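Long-range contacts in beta-ketoacyl synthase (Burkholderia phymatum, PDB 4EWG), which probably catalyses the condensation of an acyl group with an extender unit carried on acyl carrier protein, giving a 3-oxoacyl product: residues 178-183 with 262-267; 328-333 with 377-382; 346-351 with 394-399; 351-356 with 406-411; 359-364 with 385-390. One frame throughout, in Å; residues are numbered along the deposited sequence.

Contact 1 of 5, residues 178-183 with 262-267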
# COMPACT_ATOMS: atom_id res chain seq x y z
N ALA A 178 3.99 1.93 10.81
CA ALA A 178 4.66 0.90 11.67
C ALA A 178 4.69 1.39 13.12
O ALA A 178 4.38 0.66 14.07
CB ALA A 178 6.06 0.56 11.16
N TYR A 179 5.02 2.66 13.27
CA TYR A 179 5.03 3.30 14.60
C TYR A 179 3.68 3.19 15.31
O TYR A 179 3.59 2.88 16.50
CB TYR A 179 5.46 4.77 14.43
CG TYR A 179 5.05 5.71 15.51
CD1 TYR A 179 5.54 5.59 16.80
CD2 TYR A 179 4.19 6.76 15.24
CE1 TYR A 179 5.17 6.49 17.80
CE2 TYR A 179 3.81 7.67 16.23
CZ TYR A 179 4.30 7.52 17.51
OH TYR A 179 3.93 8.44 18.48
N GLU A 180 2.62 3.47 14.59
CA GLU A 180 1.31 3.42 15.21
C GLU A 180 0.92 1.97 15.53
O GLU A 180 0.25 1.71 16.51
CB GLU A 180 0.29 4.10 14.31
CG GLU A 180 0.47 5.61 14.26
CD GLU A 180 -0.41 6.29 13.24
OE1 GLU A 180 -0.87 5.62 12.28
OE2 GLU A 180 -0.58 7.54 13.33
N ASN A 181 1.32 1.03 14.67
CA ASN A 181 1.06 -0.38 14.95
C ASN A 181 1.71 -0.84 16.27
O ASN A 181 1.08 -1.54 17.07
CB ASN A 181 1.51 -1.27 13.77
CG ASN A 181 0.45 -1.38 12.69
OD1 ASN A 181 -0.51 -2.12 12.84
ND2 ASN A 181 0.63 -0.66 11.60
N ILE A 182 2.95 -0.41 16.52
CA ILE A 182 3.64 -0.78 17.79
C ILE A 182 3.04 -0.03 18.96
O ILE A 182 2.73 -0.63 19.98
CB ILE A 182 5.16 -0.50 17.72
CG1 ILE A 182 5.78 -1.30 16.56
CG2 ILE A 182 5.84 -0.82 19.06
CD1 ILE A 182 7.27 -1.12 16.38
N ALA A 183 2.82 1.26 18.80
CA ALA A 183 2.20 2.07 19.85
C ALA A 183 0.88 1.48 20.32
O ALA A 183 0.56 1.49 21.53
CB ALA A 183 1.97 3.50 19.36
N VAL A 262 8.24 10.11 18.30
CA VAL A 262 7.28 10.73 19.22
C VAL A 262 6.06 11.32 18.53
O VAL A 262 5.04 11.53 19.18
CB VAL A 262 7.94 11.78 20.15
CG1 VAL A 262 8.82 11.07 21.21
CG2 VAL A 262 8.76 12.80 19.38
N GLY A 263 6.12 11.56 17.22
CA GLY A 263 4.95 12.02 16.49
C GLY A 263 4.93 11.67 15.03
O GLY A 263 5.97 11.58 14.36
N PHE A 264 3.73 11.47 14.51
CA PHE A 264 3.54 11.24 13.10
C PHE A 264 2.28 11.93 12.66
O PHE A 264 1.24 11.73 13.24
CB PHE A 264 3.44 9.74 12.84
CG PHE A 264 3.07 9.39 11.43
CD1 PHE A 264 3.84 9.82 10.37
CD2 PHE A 264 1.97 8.57 11.17
CE1 PHE A 264 3.51 9.48 9.07
CE2 PHE A 264 1.65 8.21 9.87
CZ PHE A 264 2.42 8.68 8.82
N GLY A 265 2.39 12.75 11.63
CA GLY A 265 1.23 13.44 11.04
C GLY A 265 1.13 13.04 9.57
O GLY A 265 2.15 12.96 8.88
N CYS A 266 -0.09 12.75 9.13
CA CYS A 266 -0.32 12.37 7.79
C CYS A 266 -1.66 12.85 7.31
O CYS A 266 -2.70 12.58 7.94
CB CYS A 266 -0.24 10.85 7.66
SG CYS A 266 -0.44 10.29 5.97
N ASN A 267 -1.64 13.58 6.20
CA ASN A 267 -2.85 14.09 5.58
C ASN A 267 -2.67 14.23 4.06
O ASN A 267 -1.67 13.78 3.52
CB ASN A 267 -3.29 15.42 6.22
CG ASN A 267 -2.40 16.59 5.87
OD1 ASN A 267 -1.32 16.42 5.30
ND2 ASN A 267 -2.85 17.79 6.19
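Tyr179 and Phe264 meet where a buried helix of the layered thiolase fold lies over the central part of its mixed sheet, helix 170-183 against strand 259-268. The two short axes come within 9.7 Å and run at 127° to each other, and within these segments the helix touches the strand through Tyr179 and Glu180. Tyr179 and Phe264 carry much of the contact. With CG anti to the backbone N (chi1 157°), the Tyr179 ring passes alongside Phe264, the two side chains sliding past each other in opposite directions, and Tyr179 CD2 packs on Phe264 CB at 3.9 Å. Two residues earlier in the strand, Val262 O lies 3.4 Å from Tyr179 OH. Val262 and Gly263 together face Ile407 of the neighbouring strand as a classic beta bulge, so the phenol ends beside an irregular piece of backbone. The strand is also tied to helix 278-291, because Phe264 N donates to Asp291 OD2, and the Tyr179 side chain touches the same aspartate.

One residue on, the extended Glu180 crosses Phe264 at about a right angle. Its main polar partner is Arg160 of the second subunit, which forms a salt bridge with Glu180 OE1 and also packs on Phe264; Lys186 of that subunit makes a weaker, long ion pair with OE2. The contact therefore borders the dimer interface. The carboxylate plane is turned 73° from the phenyl plane, and Glu180 OE2 comes in at the ring's edge, 3.5 Å from Phe264 CD2.

Contact 2 of 5, residues 328-333 with 377-382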
# COMPACT_ATOMS: atom_id res chain seq x y z
N MET A 328 13.83 28.59 11.70
CA MET A 328 14.03 27.13 11.65
C MET A 328 15.17 26.74 10.73
O MET A 328 15.15 27.04 9.52
CB MET A 328 12.74 26.43 11.21
CG MET A 328 12.88 24.92 11.01
SD MET A 328 13.41 24.06 12.51
CE MET A 328 11.93 24.06 13.50
N PRO A 329 16.18 26.05 11.28
CA PRO A 329 17.21 25.46 10.42
C PRO A 329 16.62 24.33 9.59
O PRO A 329 15.83 23.51 10.11
CB PRO A 329 18.25 24.94 11.40
CG PRO A 329 18.00 25.70 12.67
CD PRO A 329 16.51 25.88 12.71
N ILE A 330 17.00 24.28 8.32
CA ILE A 330 16.43 23.33 7.39
C ILE A 330 17.46 23.04 6.32
O ILE A 330 18.27 23.90 5.98
CB ILE A 330 15.11 23.90 6.77
CG1 ILE A 330 14.41 22.89 5.86
CG2 ILE A 330 15.37 25.17 5.98
CD1 ILE A 330 12.94 23.22 5.59
N SER A 331 17.49 21.80 5.84
CA SER A 331 18.28 21.44 4.64
C SER A 331 17.72 20.18 3.98
O SER A 331 16.90 19.47 4.56
CB SER A 331 19.77 21.28 4.97
OG SER A 331 20.00 20.17 5.79
N SER A 332 18.18 19.93 2.76
CA SER A 332 17.68 18.85 1.91
C SER A 332 18.79 17.93 1.52
O SER A 332 19.73 18.36 0.86
CB SER A 332 17.07 19.44 0.64
OG SER A 332 16.76 18.42 -0.28
N LEU A 333 18.69 16.67 1.93
CA LEU A 333 19.66 15.65 1.56
C LEU A 333 19.55 15.26 0.10
O LEU A 333 20.42 14.58 -0.44
CB LEU A 333 19.49 14.41 2.46
CG LEU A 333 19.91 14.63 3.92
CD1 LEU A 333 19.42 13.52 4.84
CD2 LEU A 333 21.41 14.85 4.04
N LEU A 377 13.75 31.06 5.87
CA LEU A 377 14.02 30.02 6.87
C LEU A 377 15.50 30.09 7.13
O LEU A 377 16.22 30.82 6.46
CB LEU A 377 13.60 28.64 6.35
CG LEU A 377 12.08 28.41 6.24
CD1 LEU A 377 11.72 27.19 5.40
CD2 LEU A 377 11.46 28.30 7.64
N ASP A 378 16.00 29.33 8.09
CA ASP A 378 17.45 29.28 8.29
C ASP A 378 18.02 28.17 7.40
O ASP A 378 18.26 27.06 7.84
CB ASP A 378 17.80 29.11 9.77
CG ASP A 378 19.27 29.25 10.04
OD1 ASP A 378 20.01 29.66 9.12
OD2 ASP A 378 19.69 28.94 11.19
N TYR A 379 18.19 28.49 6.12
CA TYR A 379 18.68 27.53 5.15
C TYR A 379 20.15 27.29 5.42
O TYR A 379 21.00 28.16 5.14
CB TYR A 379 18.47 28.05 3.72
CG TYR A 379 17.03 28.25 3.34
CD1 TYR A 379 16.25 27.17 2.98
CD2 TYR A 379 16.44 29.52 3.35
CE1 TYR A 379 14.91 27.32 2.66
CE2 TYR A 379 15.09 29.68 3.01
CZ TYR A 379 14.34 28.56 2.66
OH TYR A 379 12.99 28.68 2.31
N ILE A 380 20.47 26.12 5.98
CA ILE A 380 21.88 25.76 6.21
C ILE A 380 22.55 25.58 4.87
O ILE A 380 22.03 24.89 3.99
CB ILE A 380 22.05 24.44 7.00
CG1 ILE A 380 21.21 24.46 8.29
CG2 ILE A 380 23.49 24.25 7.36
CD1 ILE A 380 21.15 23.13 9.00
N ARG A 381 23.68 26.23 4.67
CA ARG A 381 24.40 26.09 3.41
C ARG A 381 25.82 26.48 3.57
O ARG A 381 26.16 27.23 4.49
CB ARG A 381 23.78 26.94 2.33
CG ARG A 381 23.68 28.40 2.71
CD ARG A 381 22.59 29.15 1.96
NE ARG A 381 22.08 30.17 2.85
CZ ARG A 381 22.27 31.47 2.73
NH1 ARG A 381 22.94 31.99 1.71
NH2 ARG A 381 21.75 32.27 3.66
N GLY A 382 26.66 25.96 2.67
CA GLY A 382 28.09 26.30 2.66
C GLY A 382 28.89 25.39 3.56
O GLY A 382 29.86 24.79 3.11
O HOH W 1 19.65 24.46 3.47
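Ile330 CG2 sits at the apolar centre, 3.7 Å from Tyr379 CD1 and 3.9 Å from Leu377 CB. Ile330 CG1 stands anti to the backbone N (chi1 -175°), and CG2 occupies the crowded position between N and the carbonyl carbon. The Ile330 and Tyr379 side chains lie side by side, pointing the same way, while Leu377 CB lies above one face of the tyrosine ring, toward its rim. Helix 310-324 covers this cluster through Thr320 and Ser317. On the other face of the sheet, Pro329 CB meets Ile380 CD1 at 4.2 Å.

Around this core three backbone bonds set a parallel register: Asp378 N to Met328 O (2.8 Å), Ile330 N to Asp378 O (3.1 Å) and Ile380 N to Ile330 O (3.1 Å). Water 1 also donates to Ile330 O, giving that carbonyl a second partner. Asp378 is the centre of an inverse gamma turn, a kink in the short strand. Outermost, Asp378 OD2 forms a salt bridge with Arg385, and Arg381 NE folds back onto Tyr379 O. This short parallel pair forms one margin of the mixed sheet in this thiolase-fold chain, strand 378-379 being outermost within it.

Contact 3 of 5, residues 346-351 with 394-399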
# COMPACT_ATOMS: atom_id res chain seq x y z
N ALA A 346 12.52 7.03 4.20
CA ALA A 346 13.28 6.15 5.07
C ALA A 346 14.74 6.56 5.13
O ALA A 346 15.31 6.67 6.21
CB ALA A 346 13.15 4.69 4.63
N LEU A 347 15.34 6.80 3.98
CA LEU A 347 16.72 7.24 3.91
C LEU A 347 16.88 8.54 4.69
O LEU A 347 17.78 8.67 5.49
CB LEU A 347 17.15 7.41 2.45
CG LEU A 347 18.57 7.83 2.06
CD1 LEU A 347 18.83 7.40 0.61
CD2 LEU A 347 18.84 9.33 2.19
N GLU A 348 16.01 9.48 4.43
CA GLU A 348 16.07 10.79 5.08
C GLU A 348 15.81 10.71 6.56
O GLU A 348 16.43 11.45 7.32
CB GLU A 348 15.10 11.78 4.40
CG GLU A 348 15.61 12.17 3.01
CD GLU A 348 14.54 12.69 2.07
OE1 GLU A 348 13.51 13.16 2.53
OE2 GLU A 348 14.76 12.69 0.85
N ALA A 349 14.93 9.80 7.00
CA ALA A 349 14.70 9.62 8.41
C ALA A 349 16.00 9.11 9.07
O ALA A 349 16.49 9.64 10.07
CB ALA A 349 13.54 8.68 8.65
N TRP A 350 16.56 8.07 8.46
CA TRP A 350 17.81 7.44 8.93
C TRP A 350 18.90 8.48 9.09
O TRP A 350 19.45 8.67 10.18
CB TRP A 350 18.18 6.34 7.94
CG TRP A 350 19.57 5.79 8.04
CD1 TRP A 350 20.37 5.76 9.14
CD2 TRP A 350 20.31 5.10 7.00
NE1 TRP A 350 21.58 5.17 8.84
CE2 TRP A 350 21.59 4.75 7.57
CE3 TRP A 350 20.07 4.81 5.67
CZ2 TRP A 350 22.55 4.11 6.85
CZ3 TRP A 350 21.05 4.16 4.95
CH2 TRP A 350 22.26 3.82 5.53
N TRP A 351 19.21 9.19 7.99
CA TRP A 351 20.30 10.18 8.00
C TRP A 351 20.02 11.31 8.94
O TRP A 351 20.94 11.80 9.57
CB TRP A 351 20.57 10.68 6.61
CG TRP A 351 21.18 9.60 5.72
CD1 TRP A 351 21.27 8.24 5.99
CD2 TRP A 351 21.75 9.75 4.41
NE1 TRP A 351 21.84 7.59 4.98
CE2 TRP A 351 22.15 8.44 3.98
CE3 TRP A 351 21.98 10.82 3.57
CZ2 TRP A 351 22.75 8.22 2.77
CZ3 TRP A 351 22.57 10.59 2.33
CH2 TRP A 351 22.95 9.31 1.94
N SER A 394 11.31 15.32 10.20
CA SER A 394 11.60 15.01 8.80
C SER A 394 10.29 14.94 8.04
O SER A 394 9.39 14.18 8.40
CB SER A 394 12.34 13.70 8.64
OG SER A 394 12.63 13.46 7.26
N ASN A 395 10.21 15.75 6.99
CA ASN A 395 8.97 15.91 6.20
C ASN A 395 9.11 15.37 4.79
O ASN A 395 10.20 15.29 4.23
CB ASN A 395 8.60 17.39 6.11
CG ASN A 395 8.15 17.95 7.44
OD1 ASN A 395 7.49 17.25 8.23
ND2 ASN A 395 8.48 19.24 7.70
N ASN A 396 7.98 14.96 4.23
CA ASN A 396 7.92 14.45 2.85
C ASN A 396 6.56 14.71 2.30
O ASN A 396 5.55 14.60 3.02
CB ASN A 396 8.20 12.94 2.78
CG ASN A 396 9.57 12.58 3.30
OD1 ASN A 396 10.60 12.66 2.56
ND2 ASN A 396 9.62 12.16 4.55
N PHE A 397 6.53 15.07 1.04
CA PHE A 397 5.29 15.47 0.37
C PHE A 397 5.30 14.83 -0.96
O PHE A 397 6.25 14.99 -1.69
CB PHE A 397 5.25 17.00 0.22
CG PHE A 397 5.47 17.72 1.50
CD1 PHE A 397 4.46 17.78 2.46
CD2 PHE A 397 6.67 18.31 1.77
CE1 PHE A 397 4.66 18.44 3.66
CE2 PHE A 397 6.87 18.97 2.99
CZ PHE A 397 5.87 19.03 3.92
N ALA A 398 4.21 14.18 -1.32
CA ALA A 398 4.21 13.23 -2.40
C ALA A 398 3.09 13.47 -3.43
O ALA A 398 2.17 14.26 -3.24
CB ALA A 398 4.10 11.84 -1.82
N PHE A 399 3.20 12.74 -4.53
CA PHE A 399 2.13 12.58 -5.49
C PHE A 399 0.77 12.43 -4.85
O PHE A 399 0.64 11.76 -3.81
CB PHE A 399 2.35 11.30 -6.28
CG PHE A 399 2.84 11.53 -7.66
CD1 PHE A 399 1.97 11.83 -8.66
CD2 PHE A 399 4.18 11.41 -7.93
CE1 PHE A 399 2.44 12.05 -9.94
CE2 PHE A 399 4.67 11.62 -9.20
CZ PHE A 399 3.80 11.95 -10.21
O HOH W 2 12.76 14.57 4.71
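Ser394 faces Glu348 and Ala349 of helix 344-358. The strand 394-398 runs nearly antiparallel to the helix (167°), with the short axes 8.8 Å apart, and Ser394 and Ala349 are the closest pair of CA atoms at 6.2 Å. Ser394 OG, anti to its own backbone N, lies 4.1 Å from Glu348 CB and binds water 2 at 2.8 Å.

Asn395 turns its side chain away from the helix, where OD1 bonds to Ser405 of the next strand, yet its carbonyl takes part: Asn395 O lies 2.7 Å from the same water, which can donate to it. Glu348 OE1 is the third partner, also at 2.7 Å. With CG beside the backbone N (chi1 -71°) and the chain extended beyond it, Glu348 spans the gap to the strand. More acceptors surround this water than it has protons, so its donations are probably shared. Glu348 OE2, meanwhile, forms a salt bridge with Lys334.

Asn396 next points back toward the helix. Its amide crosses Glu348 obliquely, the carboxylate and amide planes 22° apart, but the amide is probably flipped in the model and the identity of its touching atom is doubtful. Past Asn396 the strand leaves the helix, and Phe399 meets Tyr139 of the second subunit edge-to-face.

Little surface is buried here, and a water rather than close apolar contact fills the join. The lysine–glutamate pair is consistent with the one found near the active site of related ketoacyl synthases, the buried helix 344-358 packing on strand 391-398 of the sheet, as in the thiolase fold.

Contact 4 of 5, residues 351-356 with 406-411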
# COMPACT_ATOMS: atom_id res chain seq x y z
N TRP A 351 19.21 9.19 7.99
CA TRP A 351 20.30 10.18 8.00
C TRP A 351 20.02 11.31 8.94
O TRP A 351 20.94 11.80 9.57
CB TRP A 351 20.57 10.68 6.61
CG TRP A 351 21.18 9.60 5.72
CD1 TRP A 351 21.27 8.24 5.99
CD2 TRP A 351 21.75 9.75 4.41
NE1 TRP A 351 21.84 7.59 4.98
CE2 TRP A 351 22.15 8.44 3.98
CE3 TRP A 351 21.98 10.82 3.57
CZ2 TRP A 351 22.75 8.22 2.77
CZ3 TRP A 351 22.57 10.59 2.33
CH2 TRP A 351 22.95 9.31 1.94
N THR A 352 18.75 11.72 9.06
CA THR A 352 18.37 12.76 10.03
C THR A 352 18.68 12.32 11.49
O THR A 352 19.11 13.13 12.29
CB THR A 352 16.89 13.17 9.88
OG1 THR A 352 16.72 13.75 8.61
CG2 THR A 352 16.46 14.17 10.93
N ILE A 353 18.44 11.05 11.82
CA ILE A 353 18.76 10.53 13.15
C ILE A 353 20.28 10.44 13.36
O ILE A 353 20.78 10.77 14.43
CB ILE A 353 18.12 9.16 13.40
CG1 ILE A 353 16.60 9.27 13.46
CG2 ILE A 353 18.60 8.58 14.71
CD1 ILE A 353 15.93 7.92 13.40
N GLU A 354 21.00 10.03 12.33
CA GLU A 354 22.45 9.98 12.39
C GLU A 354 23.04 11.38 12.62
O GLU A 354 23.95 11.55 13.43
CB GLU A 354 23.05 9.41 11.11
CG GLU A 354 22.58 8.00 10.78
CD GLU A 354 23.33 6.91 11.53
OE1 GLU A 354 23.73 7.13 12.70
OE2 GLU A 354 23.50 5.82 10.94
N MET A 355 22.50 12.38 11.93
CA MET A 355 22.96 13.73 12.10
C MET A 355 22.61 14.24 13.49
O MET A 355 23.45 14.85 14.16
CB MET A 355 22.35 14.60 11.03
CG MET A 355 22.89 14.28 9.65
SD MET A 355 22.39 15.48 8.40
CE MET A 355 20.62 15.22 8.41
N MET A 356 21.39 13.98 13.94
CA MET A 356 20.97 14.37 15.29
C MET A 356 21.87 13.81 16.35
O MET A 356 22.24 14.52 17.24
CB MET A 356 19.52 13.94 15.58
CG MET A 356 19.10 14.16 17.03
SD MET A 356 17.34 13.96 17.33
CE MET A 356 17.13 12.19 17.41
N LEU A 406 7.36 13.47 10.42
CA LEU A 406 7.84 12.57 11.47
C LEU A 406 8.62 13.36 12.46
O LEU A 406 9.49 14.15 12.06
CB LEU A 406 8.74 11.49 10.88
CG LEU A 406 8.01 10.42 10.09
CD1 LEU A 406 9.01 9.69 9.15
CD2 LEU A 406 7.27 9.48 11.02
N ILE A 407 8.36 13.13 13.75
CA ILE A 407 9.16 13.72 14.81
C ILE A 407 9.94 12.64 15.61
O ILE A 407 9.34 11.70 16.18
CB ILE A 407 8.29 14.56 15.78
CG1 ILE A 407 7.60 15.70 15.02
CG2 ILE A 407 9.18 15.14 16.90
CD1 ILE A 407 6.58 16.51 15.83
N PHE A 408 11.27 12.83 15.68
CA PHE A 408 12.15 11.95 16.43
C PHE A 408 12.70 12.68 17.68
O PHE A 408 13.12 13.85 17.62
CB PHE A 408 13.32 11.50 15.55
CG PHE A 408 12.89 10.82 14.30
CD1 PHE A 408 12.20 9.62 14.36
CD2 PHE A 408 13.13 11.38 13.06
CE1 PHE A 408 11.77 8.98 13.21
CE2 PHE A 408 12.71 10.75 11.90
CZ PHE A 408 12.03 9.54 11.98
N ARG A 409 12.71 11.97 18.79
CA ARG A 409 13.24 12.52 20.02
C ARG A 409 14.67 12.04 20.24
O ARG A 409 15.01 10.87 20.01
CB ARG A 409 12.36 12.12 21.21
CG ARG A 409 13.05 12.40 22.52
CD ARG A 409 12.18 12.24 23.75
NE ARG A 409 12.81 13.04 24.78
CZ ARG A 409 12.24 13.34 25.94
NH1 ARG A 409 11.05 12.84 26.26
NH2 ARG A 409 12.88 14.11 26.78
N ARG A 410 15.53 12.96 20.67
CA ARG A 410 16.93 12.63 20.99
C ARG A 410 16.95 11.60 22.07
O ARG A 410 16.14 11.62 22.96
CB ARG A 410 17.68 13.90 21.45
CG ARG A 410 19.19 13.75 21.60
CD ARG A 410 19.90 13.72 20.27
NE ARG A 410 21.36 13.76 20.42
CZ ARG A 410 22.12 14.86 20.49
NH1 ARG A 410 21.60 16.09 20.42
NH2 ARG A 410 23.43 14.75 20.63
N VAL A 411 17.87 10.66 21.98
CA VAL A 411 18.16 9.74 23.08
C VAL A 411 19.65 9.92 23.33
O VAL A 411 20.48 9.45 22.54
CB VAL A 411 17.86 8.29 22.75
CG1 VAL A 411 18.56 7.37 23.79
CG2 VAL A 411 16.34 8.08 22.67
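Ile353 and Phe408 meet between a buried helix of the thiolase fold, 344-358, and strand 402-409 of the sheet beneath it. Ile353 CD1 stands over the middle of the phenyl face in a CH-pi contact, 4.2 Å from the Phe408 ring centroid and 7° off its normal, while Ile353 CG1 lies 4.1 Å from Phe408 CD2. Both side chains also touch Ile10 of strand 8-16.

One turn further, Met356 reaches Arg409 and Arg410. Its CG is anti to the backbone N, and the bend at chi3 (79°) brings Met356 CE to 3.6 Å from Arg409 O. The chains of Met356 and Arg410 slide past each other in opposite directions, with Met356 CG and Arg410 CD 3.4 Å apart, a close fit. The helix and strand run roughly the same way, their short axes 30° apart.

What holds Arg410 in place lies outside: NH1 makes a salt bridge to Asp388 and a hydrogen bond to Ala389 O, and NH2 bonds weakly to Asn359. One face of the guanidinium is turned to Met356 O, which stands over its centre, 3.3 Å from Arg410 CZ.

Contact 5 of 5, residues 359-364 with 385-390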
# COMPACT_ATOMS: atom_id res chain seq x y z
N ASN A 359 25.16 15.91 16.49
CA ASN A 359 25.11 17.39 16.50
C ASN A 359 25.64 18.06 15.24
O ASN A 359 26.20 19.19 15.29
CB ASN A 359 25.86 17.94 17.73
CG ASN A 359 25.20 17.57 19.04
OD1 ASN A 359 24.03 17.20 19.08
ND2 ASN A 359 25.95 17.67 20.12
N TRP A 360 25.45 17.39 14.10
CA TRP A 360 26.09 17.79 12.85
C TRP A 360 25.12 17.68 11.72
O TRP A 360 24.62 16.59 11.41
CB TRP A 360 27.29 16.90 12.63
CG TRP A 360 28.11 17.23 11.45
CD1 TRP A 360 29.25 18.05 11.40
CD2 TRP A 360 27.93 16.72 10.10
NE1 TRP A 360 29.75 18.10 10.13
CE2 TRP A 360 29.00 17.31 9.29
CE3 TRP A 360 27.02 15.86 9.48
CZ2 TRP A 360 29.13 17.05 7.93
CZ3 TRP A 360 27.16 15.60 8.10
CH2 TRP A 360 28.19 16.18 7.35
N TYR A 361 24.81 18.81 11.09
CA TYR A 361 23.72 18.87 10.12
C TYR A 361 24.24 19.36 8.78
O TYR A 361 24.66 20.52 8.63
CB TYR A 361 22.57 19.74 10.66
CG TYR A 361 21.85 19.12 11.86
CD1 TYR A 361 22.41 19.17 13.13
CD2 TYR A 361 20.62 18.47 11.71
CE1 TYR A 361 21.76 18.60 14.22
CE2 TYR A 361 19.96 17.91 12.79
CZ TYR A 361 20.54 17.97 14.05
OH TYR A 361 19.90 17.42 15.15
N ALA A 362 24.17 18.48 7.79
CA ALA A 362 24.69 18.77 6.45
C ALA A 362 23.96 19.96 5.80
O ALA A 362 22.76 20.15 5.96
CB ALA A 362 24.59 17.53 5.56
N PRO A 363 24.70 20.76 5.05
CA PRO A 363 24.06 21.85 4.36
C PRO A 363 23.37 21.33 3.11
O PRO A 363 23.71 20.24 2.62
CB PRO A 363 25.24 22.72 3.95
CG PRO A 363 26.31 21.74 3.65
CD PRO A 363 26.11 20.62 4.65
N THR A 364 22.45 22.10 2.57
CA THR A 364 21.95 21.83 1.21
C THR A 364 23.06 22.19 0.20
O THR A 364 23.47 23.34 0.10
CB THR A 364 20.66 22.60 0.89
OG1 THR A 364 19.65 22.22 1.82
CG2 THR A 364 20.17 22.30 -0.52
N ARG A 385 26.07 22.58 9.95
CA ARG A 385 25.74 23.34 11.17
C ARG A 385 25.81 22.40 12.38
O ARG A 385 25.38 21.25 12.30
CB ARG A 385 24.33 23.95 11.06
CG ARG A 385 23.99 24.97 12.14
CD ARG A 385 24.54 26.35 11.82
NE ARG A 385 24.03 26.87 10.56
CZ ARG A 385 22.82 27.43 10.39
NH1 ARG A 385 21.98 27.56 11.41
NH2 ARG A 385 22.47 27.87 9.19
N ALA A 386 26.38 22.90 13.48
CA ALA A 386 26.36 22.20 14.76
C ALA A 386 25.11 22.63 15.48
O ALA A 386 24.93 23.81 15.74
CB ALA A 386 27.58 22.53 15.60
N ILE A 387 24.23 21.67 15.77
CA ILE A 387 23.03 21.92 16.57
C ILE A 387 22.89 20.79 17.54
O ILE A 387 23.20 19.64 17.22
CB ILE A 387 21.74 21.98 15.74
CG1 ILE A 387 21.83 23.03 14.62
CG2 ILE A 387 20.54 22.27 16.64
CD1 ILE A 387 20.63 23.02 13.67
N ASP A 388 22.41 21.10 18.73
CA ASP A 388 22.21 20.11 19.74
C ASP A 388 20.73 19.98 19.94
O ASP A 388 20.16 20.71 20.74
CB ASP A 388 22.91 20.53 21.03
CG ASP A 388 22.78 19.49 22.14
OD1 ASP A 388 22.22 18.41 21.92
OD2 ASP A 388 23.27 19.75 23.23
N ALA A 389 20.11 19.05 19.24
CA ALA A 389 18.66 18.99 19.18
C ALA A 389 18.12 18.01 20.21
O ALA A 389 18.69 16.98 20.45
CB ALA A 389 18.20 18.62 17.76
N GLU A 390 17.01 18.37 20.81
CA GLU A 390 16.23 17.46 21.62
C GLU A 390 15.15 16.81 20.74
O GLU A 390 14.79 15.65 20.95
CB GLU A 390 15.61 18.20 22.77
CG GLU A 390 14.96 17.30 23.79
CD GLU A 390 15.93 16.38 24.50
OE1 GLU A 390 17.14 16.73 24.66
OE2 GLU A 390 15.46 15.27 24.89
O HOH W 3 21.56 17.17 17.39
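Tyr361 and Arg385 exchange two backbone bonds, Tyr361 N to Arg385 O and Arg385 N to Tyr361 O, each 2.8 Å, the mark of an antiparallel hydrogen-bonded pair. The first has its donor in the carbonyl plane. A third bond, Ile387 N to Asn359 O at 3.2 Å, is bent, its donor standing 60° out of the plane of the acceptor carbonyl. Asn359, the first residue past helix 344-358, has the positive phi of a Schellman motif, and the chain turns there directly into the short strand.

Water 3 joins the far end: it accepts from Ala389 N at 3.0 Å, bonds Tyr361 OH at 2.8 Å and can donate to Ile387 O. Packing follows the phenol outward. Tyr361 CE1 lies 3.7 Å from Ile387 CB, Ile387 CD1 sits above one face toward the rim, and Ala389 CB touches Tyr361 OH at 3.3 Å. Beyond the pair, Trp360 makes a cation-pi contact with Lys31.

Asn359 OD1 and Ile387 O, both acceptors, stand 3.2 Å apart; OD1 also takes a weak hydrogen bond from Arg410 NH2. The chemistry implies a join written mostly in backbone bonds, with a single buried tyrosine, its hydroxyl met by the water, supplying the main apolar surface.

How the contacts relate
Contact 1 comes first along the chain; contacts 2 to 5 follow within its last 85 residues, with contact 5 falling between the segments of contacts 3 and 4 and contact 2 alternating with all three. Contacts 1 to 4 reach one mixed sheet. Strands 259-268 and 402-409 are neighbours in it, so contacts 1 and 4 touch although their centres are 15 Å apart. Helix 344-358 and Trp351 are common to contacts 3 and 4, centres 12 Å apart, and contact 5 begins where that helix ends. Contacts 1, 3 and 4 set buried helices on the large sheet, while contact 5, a separate two-stranded pairing, adjoins its margin at contact 2, 9 Å away between centres.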